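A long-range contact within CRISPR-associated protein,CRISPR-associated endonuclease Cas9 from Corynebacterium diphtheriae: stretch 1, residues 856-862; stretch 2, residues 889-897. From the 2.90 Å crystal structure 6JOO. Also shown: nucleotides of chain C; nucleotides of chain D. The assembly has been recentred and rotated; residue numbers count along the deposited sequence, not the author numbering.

Stretch 1 856-862: PSKLRLR
Stretch 2 (889-897) LPAVNKLFS

Two backbone hydrogen bonds fix the register between the stretches. Val-892 N donates to Ser-857 O at 2.8 Å with an N-H...O angle of 169°, and Leu-859 N donates to Pro-890 O at 3.0 Å and 159°. Both angles are near linear, so the distances reflect well-directed bonds. They flank a single beta bridge that pairs Lys-858 with Ala-891, whose CA atoms lie 4.4 Å apart; farther along, the CA atoms of Arg-860 and Leu-889 are 4.9 Å apart. As numbering rises in stretch 1 it falls in stretch 2, so the bridged segments run antiparallel.

Such close backbones bring alpha hydrogens onto carbonyl oxygens. Leu-889 CA lies 3.1 Å from Leu-859 O, with an angle of 153° at the hydrogen. Lys-858 CA to Pro-890 O is 3.3 Å (133°), and Ala-891 CA to Ser-857 O is 3.4 Å (135°). The oxygens of Ser-857 and Pro-890 thus each receive both an N-H and a CA-H approach.

The backbone angles support this arrangement. Phi/psi is -134/144 at Lys-858, -99/157 at Leu-859, -111/106 at Arg-860 and -119/148 at Leu-861, all extended. Pro-890 (-74/152) and Ala-891 (-72/141) are also extended, but Val-892 turns to -62/-43 and begins a helix. Ala-891 holds the N-cap position, and its O accepts from Leu-895 N at 2.8 Å; Phe-896 N to Val-892 O follows at 3.1 Å. The strand and helix axes approach to 8.2 Å, with 68° between their N-to-C directions.

The phosphates of the nucleic acid engage both stretches. Arg-862 NH1 donates to DG2 OP1 of chain C at 2.9 Å and its NH2 to DG2 OP2 at 2.6 Å, a two-pronged grip on one phosphate. Arg-860 (chi1 -171°, t; chi2 t; chi3 m) donates from NE to DG3 OP2 of chain C at 2.9 Å, while its NH2 lies 2.8 Å from DG3 N7. In stretch 2, the all-t side chain of Lys-894 places NZ 2.8 Å from DA2 OP1 of chain D, and Ala-891 N donates to DA2 OP2 at 3.1 Å.

Apolar packing centres on Leu-859, which loses 84 Å² to stretch 2. Its chi1 of -93° lies between wells, with chi2 t at 166°. Its CD1 meets Leu-895 CD2 at 3.6 Å and Phe-896 CZ at 4.3 Å, the latter obliquely to the ring. Leu-859 CB lies 4.3 Å from Pro-890 CG, and Leu-859 CG is equally far from Val-892 CG2 (chi1 t). Leu-895, at chi1 t and chi2 p, points toward the strand.

Leu-861 (m, t) extends this cluster, its CD1 reaching Pro-890 CG at 3.8 Å and Leu-895 CD2 at 4.0 Å. The Pro-890 ring is C-gamma endo. Separately, the aliphatic Arg-860 CG packs 3.8 Å from Leu-889 CD2 (m, t). Altogether, 475 Å² is buried, summed over both sides.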

# COMPACT_ATOMS: atom_id res chain seq x y z
N PRO A 856 -6.51 15.38 -24.33
CA PRO A 856 -6.69 16.79 -23.98
C PRO A 856 -8.02 17.38 -24.43
O PRO A 856 -8.28 18.55 -24.14
CB PRO A 856 -5.52 17.49 -24.69
CG PRO A 856 -4.49 16.40 -24.89
CD PRO A 856 -5.24 15.13 -25.05
N SER A 857 -8.87 16.59 -25.07
CA SER A 857 -10.15 17.06 -25.56
C SER A 857 -11.27 16.03 -25.43
O SER A 857 -12.37 16.27 -25.92
CB SER A 857 -10.03 17.47 -27.04
OG SER A 857 -9.46 16.43 -27.80
N LYS A 858 -11.01 14.90 -24.78
CA LYS A 858 -11.97 13.81 -24.69
C LYS A 858 -12.05 13.30 -23.27
O LYS A 858 -11.05 13.25 -22.55
CB LYS A 858 -11.61 12.65 -25.63
CG LYS A 858 -11.78 12.96 -27.09
CD LYS A 858 -11.20 11.86 -27.96
CE LYS A 858 -11.65 12.03 -29.40
NZ LYS A 858 -11.48 13.43 -29.87
N LEU A 859 -13.26 12.90 -22.88
CA LEU A 859 -13.53 12.25 -21.61
C LEU A 859 -13.62 10.75 -21.80
O LEU A 859 -13.91 10.26 -22.89
CB LEU A 859 -14.83 12.76 -21.01
CG LEU A 859 -14.73 13.93 -20.04
CD1 LEU A 859 -16.10 14.52 -19.82
CD2 LEU A 859 -14.14 13.43 -18.74
N ARG A 860 -13.38 10.01 -20.72
CA ARG A 860 -13.61 8.57 -20.69
C ARG A 860 -14.78 8.31 -19.75
O ARG A 860 -14.63 8.40 -18.52
CB ARG A 860 -12.38 7.80 -20.24
CG ARG A 860 -12.53 6.29 -20.40
CD ARG A 860 -11.51 5.50 -19.59
NE ARG A 860 -10.15 5.61 -20.12
CZ ARG A 860 -9.59 4.72 -20.94
NH1 ARG A 860 -10.28 3.65 -21.32
NH2 ARG A 860 -8.35 4.90 -21.37
N LEU A 861 -15.94 7.98 -20.32
CA LEU A 861 -17.16 7.76 -19.56
C LEU A 861 -17.66 6.34 -19.76
O LEU A 861 -17.50 5.75 -20.83
CB LEU A 861 -18.25 8.75 -19.96
CG LEU A 861 -17.86 10.22 -20.00
CD1 LEU A 861 -19.06 11.08 -20.37
CD2 LEU A 861 -17.28 10.65 -18.66
N ARG A 862 -18.28 5.80 -18.72
CA ARG A 862 -18.89 4.49 -18.72
C ARG A 862 -20.27 4.59 -18.05
O ARG A 862 -20.49 5.50 -17.25
CB ARG A 862 -18.03 3.46 -17.98
CG ARG A 862 -16.78 3.05 -18.72
CD ARG A 862 -16.16 1.80 -18.11
NE ARG A 862 -14.93 1.41 -18.79
CZ ARG A 862 -13.71 1.79 -18.41
NH1 ARG A 862 -13.56 2.58 -17.35
NH2 ARG A 862 -12.64 1.38 -19.08
N LEU A 889 -16.02 7.71 -25.32
CA LEU A 889 -14.93 8.68 -25.38
C LEU A 889 -15.41 9.94 -26.08
O LEU A 889 -14.92 10.30 -27.16
CB LEU A 889 -13.71 8.09 -26.10
CG LEU A 889 -13.17 6.77 -25.53
CD1 LEU A 889 -12.03 6.22 -26.38
CD2 LEU A 889 -12.71 6.95 -24.10
N PRO A 890 -16.36 10.66 -25.48
CA PRO A 890 -16.92 11.84 -26.15
C PRO A 890 -15.96 13.01 -26.12
O PRO A 890 -15.12 13.13 -25.23
CB PRO A 890 -18.18 12.14 -25.33
CG PRO A 890 -17.83 11.68 -23.96
CD PRO A 890 -16.92 10.49 -24.12
N ALA A 891 -16.08 13.87 -27.13
CA ALA A 891 -15.35 15.12 -27.11
C ALA A 891 -15.95 16.06 -26.08
O ALA A 891 -17.17 16.13 -25.91
CB ALA A 891 -15.36 15.78 -28.49
N VAL A 892 -15.07 16.78 -25.38
CA VAL A 892 -15.52 17.67 -24.30
C VAL A 892 -16.43 18.76 -24.85
O VAL A 892 -17.47 19.07 -24.26
CB VAL A 892 -14.30 18.25 -23.56
CG1 VAL A 892 -14.68 19.49 -22.78
CG2 VAL A 892 -13.70 17.18 -22.65
N ASN A 893 -16.06 19.36 -25.99
CA ASN A 893 -16.86 20.44 -26.54
C ASN A 893 -18.21 19.94 -27.04
O ASN A 893 -19.24 20.59 -26.83
CB ASN A 893 -16.10 21.15 -27.66
CG ASN A 893 -16.86 22.34 -28.20
OD1 ASN A 893 -17.65 22.96 -27.49
ND2 ASN A 893 -16.64 22.67 -29.47
N LYS A 894 -18.22 18.79 -27.71
CA LYS A 894 -19.48 18.24 -28.20
C LYS A 894 -20.39 17.83 -27.04
O LYS A 894 -21.60 18.07 -27.07
CB LYS A 894 -19.21 17.05 -29.12
CG LYS A 894 -20.44 16.49 -29.82
CD LYS A 894 -20.11 15.21 -30.57
CE LYS A 894 -21.27 14.76 -31.44
NZ LYS A 894 -21.00 13.44 -32.08
N LEU A 895 -19.80 17.22 -26.00
CA LEU A 895 -20.60 16.70 -24.89
C LEU A 895 -21.27 17.82 -24.11
O LEU A 895 -22.46 17.74 -23.79
CB LEU A 895 -19.70 15.87 -23.97
CG LEU A 895 -20.28 15.42 -22.63
CD1 LEU A 895 -21.36 14.37 -22.84
CD2 LEU A 895 -19.19 14.88 -21.72
N PHE A 896 -20.52 18.88 -23.79
CA PHE A 896 -21.05 19.92 -22.93
C PHE A 896 -21.93 20.91 -23.69
O PHE A 896 -22.77 21.58 -23.08
CB PHE A 896 -19.90 20.66 -22.24
CG PHE A 896 -19.23 19.85 -21.17
CD1 PHE A 896 -19.98 19.05 -20.33
CD2 PHE A 896 -17.85 19.87 -21.01
CE1 PHE A 896 -19.37 18.30 -19.34
CE2 PHE A 896 -17.24 19.12 -20.03
CZ PHE A 896 -18.00 18.33 -19.19
N SER A 897 -21.76 21.00 -25.00
CA SER A 897 -22.55 21.95 -25.78
C SER A 897 -23.96 21.43 -26.02
O SER A 897 -24.93 22.18 -25.92
CB SER A 897 -21.85 22.25 -27.10
OG SER A 897 -20.54 22.75 -26.87
P DG C 2 -9.90 2.78 -17.52
OP1 DG C 2 -10.93 3.61 -16.86
OP2 DG C 2 -10.17 2.21 -18.86
O5' DG C 2 -8.52 3.59 -17.57
C5' DG C 2 -8.13 4.39 -16.46
C4' DG C 2 -6.69 4.85 -16.61
O4' DG C 2 -5.84 3.71 -16.84
C3' DG C 2 -6.43 5.79 -17.77
O3' DG C 2 -6.64 7.14 -17.37
C2' DG C 2 -4.96 5.53 -18.07
C1' DG C 2 -4.82 4.04 -17.75
N9 DG C 2 -4.94 3.16 -18.92
C8 DG C 2 -6.04 2.44 -19.31
N7 DG C 2 -5.85 1.73 -20.39
C5 DG C 2 -4.53 1.98 -20.73
C6 DG C 2 -3.75 1.49 -21.81
O6 DG C 2 -4.09 0.71 -22.70
N1 DG C 2 -2.46 2.00 -21.78
C2 DG C 2 -1.98 2.87 -20.84
N2 DG C 2 -0.70 3.25 -20.98
N3 DG C 2 -2.69 3.34 -19.83
C4 DG C 2 -3.95 2.86 -19.83
P DA D 2 -17.58 12.34 -31.01
OP1 DA D 2 -19.00 11.99 -30.77
OP2 DA D 2 -16.69 12.65 -29.87
O5' DA D 2 -16.92 11.15 -31.83
C5' DA D 2 -17.65 10.49 -32.85
C4' DA D 2 -16.77 9.47 -33.55
O4' DA D 2 -15.52 10.09 -33.92
C3' DA D 2 -16.42 8.24 -32.73
O3' DA D 2 -16.89 7.07 -33.38
C2' DA D 2 -14.89 8.25 -32.62
C1' DA D 2 -14.46 9.17 -33.75
N9 DA D 2 -13.25 9.94 -33.45
C8 DA D 2 -13.17 11.07 -32.70
N7 DA D 2 -11.96 11.56 -32.60
C5 DA D 2 -11.18 10.69 -33.34
C6 DA D 2 -9.80 10.65 -33.62
N6 DA D 2 -8.94 11.56 -33.16
N1 DA D 2 -9.35 9.64 -34.39
C2 DA D 2 -10.22 8.73 -34.84
N3 DA D 2 -11.54 8.66 -34.64
C4 DA D 2 -11.96 9.68 -33.88
P DG C 3 -7.14 8.24 -18.44
OP1 DG C 3 -7.40 9.50 -17.71
OP2 DG C 3 -8.24 7.63 -19.21
O5' DG C 3 -5.90 8.41 -19.45
C5' DG C 3 -4.79 9.24 -19.10
C4' DG C 3 -3.53 8.81 -19.86
O4' DG C 3 -3.55 7.39 -20.06
C3' DG C 3 -3.35 9.44 -21.23
O3' DG C 3 -2.44 10.51 -21.14
C2' DG C 3 -2.79 8.32 -22.11
C1' DG C 3 -2.99 7.04 -21.30
N9 DG C 3 -3.89 6.10 -21.94
C8 DG C 3 -5.22 5.92 -21.68
N7 DG C 3 -5.78 5.00 -22.41
C5 DG C 3 -4.75 4.54 -23.22
C6 DG C 3 -4.75 3.55 -24.22
O6 DG C 3 -5.70 2.84 -24.61
N1 DG C 3 -3.50 3.39 -24.80
C2 DG C 3 -2.38 4.11 -24.45
N2 DG C 3 -1.26 3.82 -25.11
N3 DG C 3 -2.37 5.05 -23.51
C4 DG C 3 -3.58 5.21 -22.94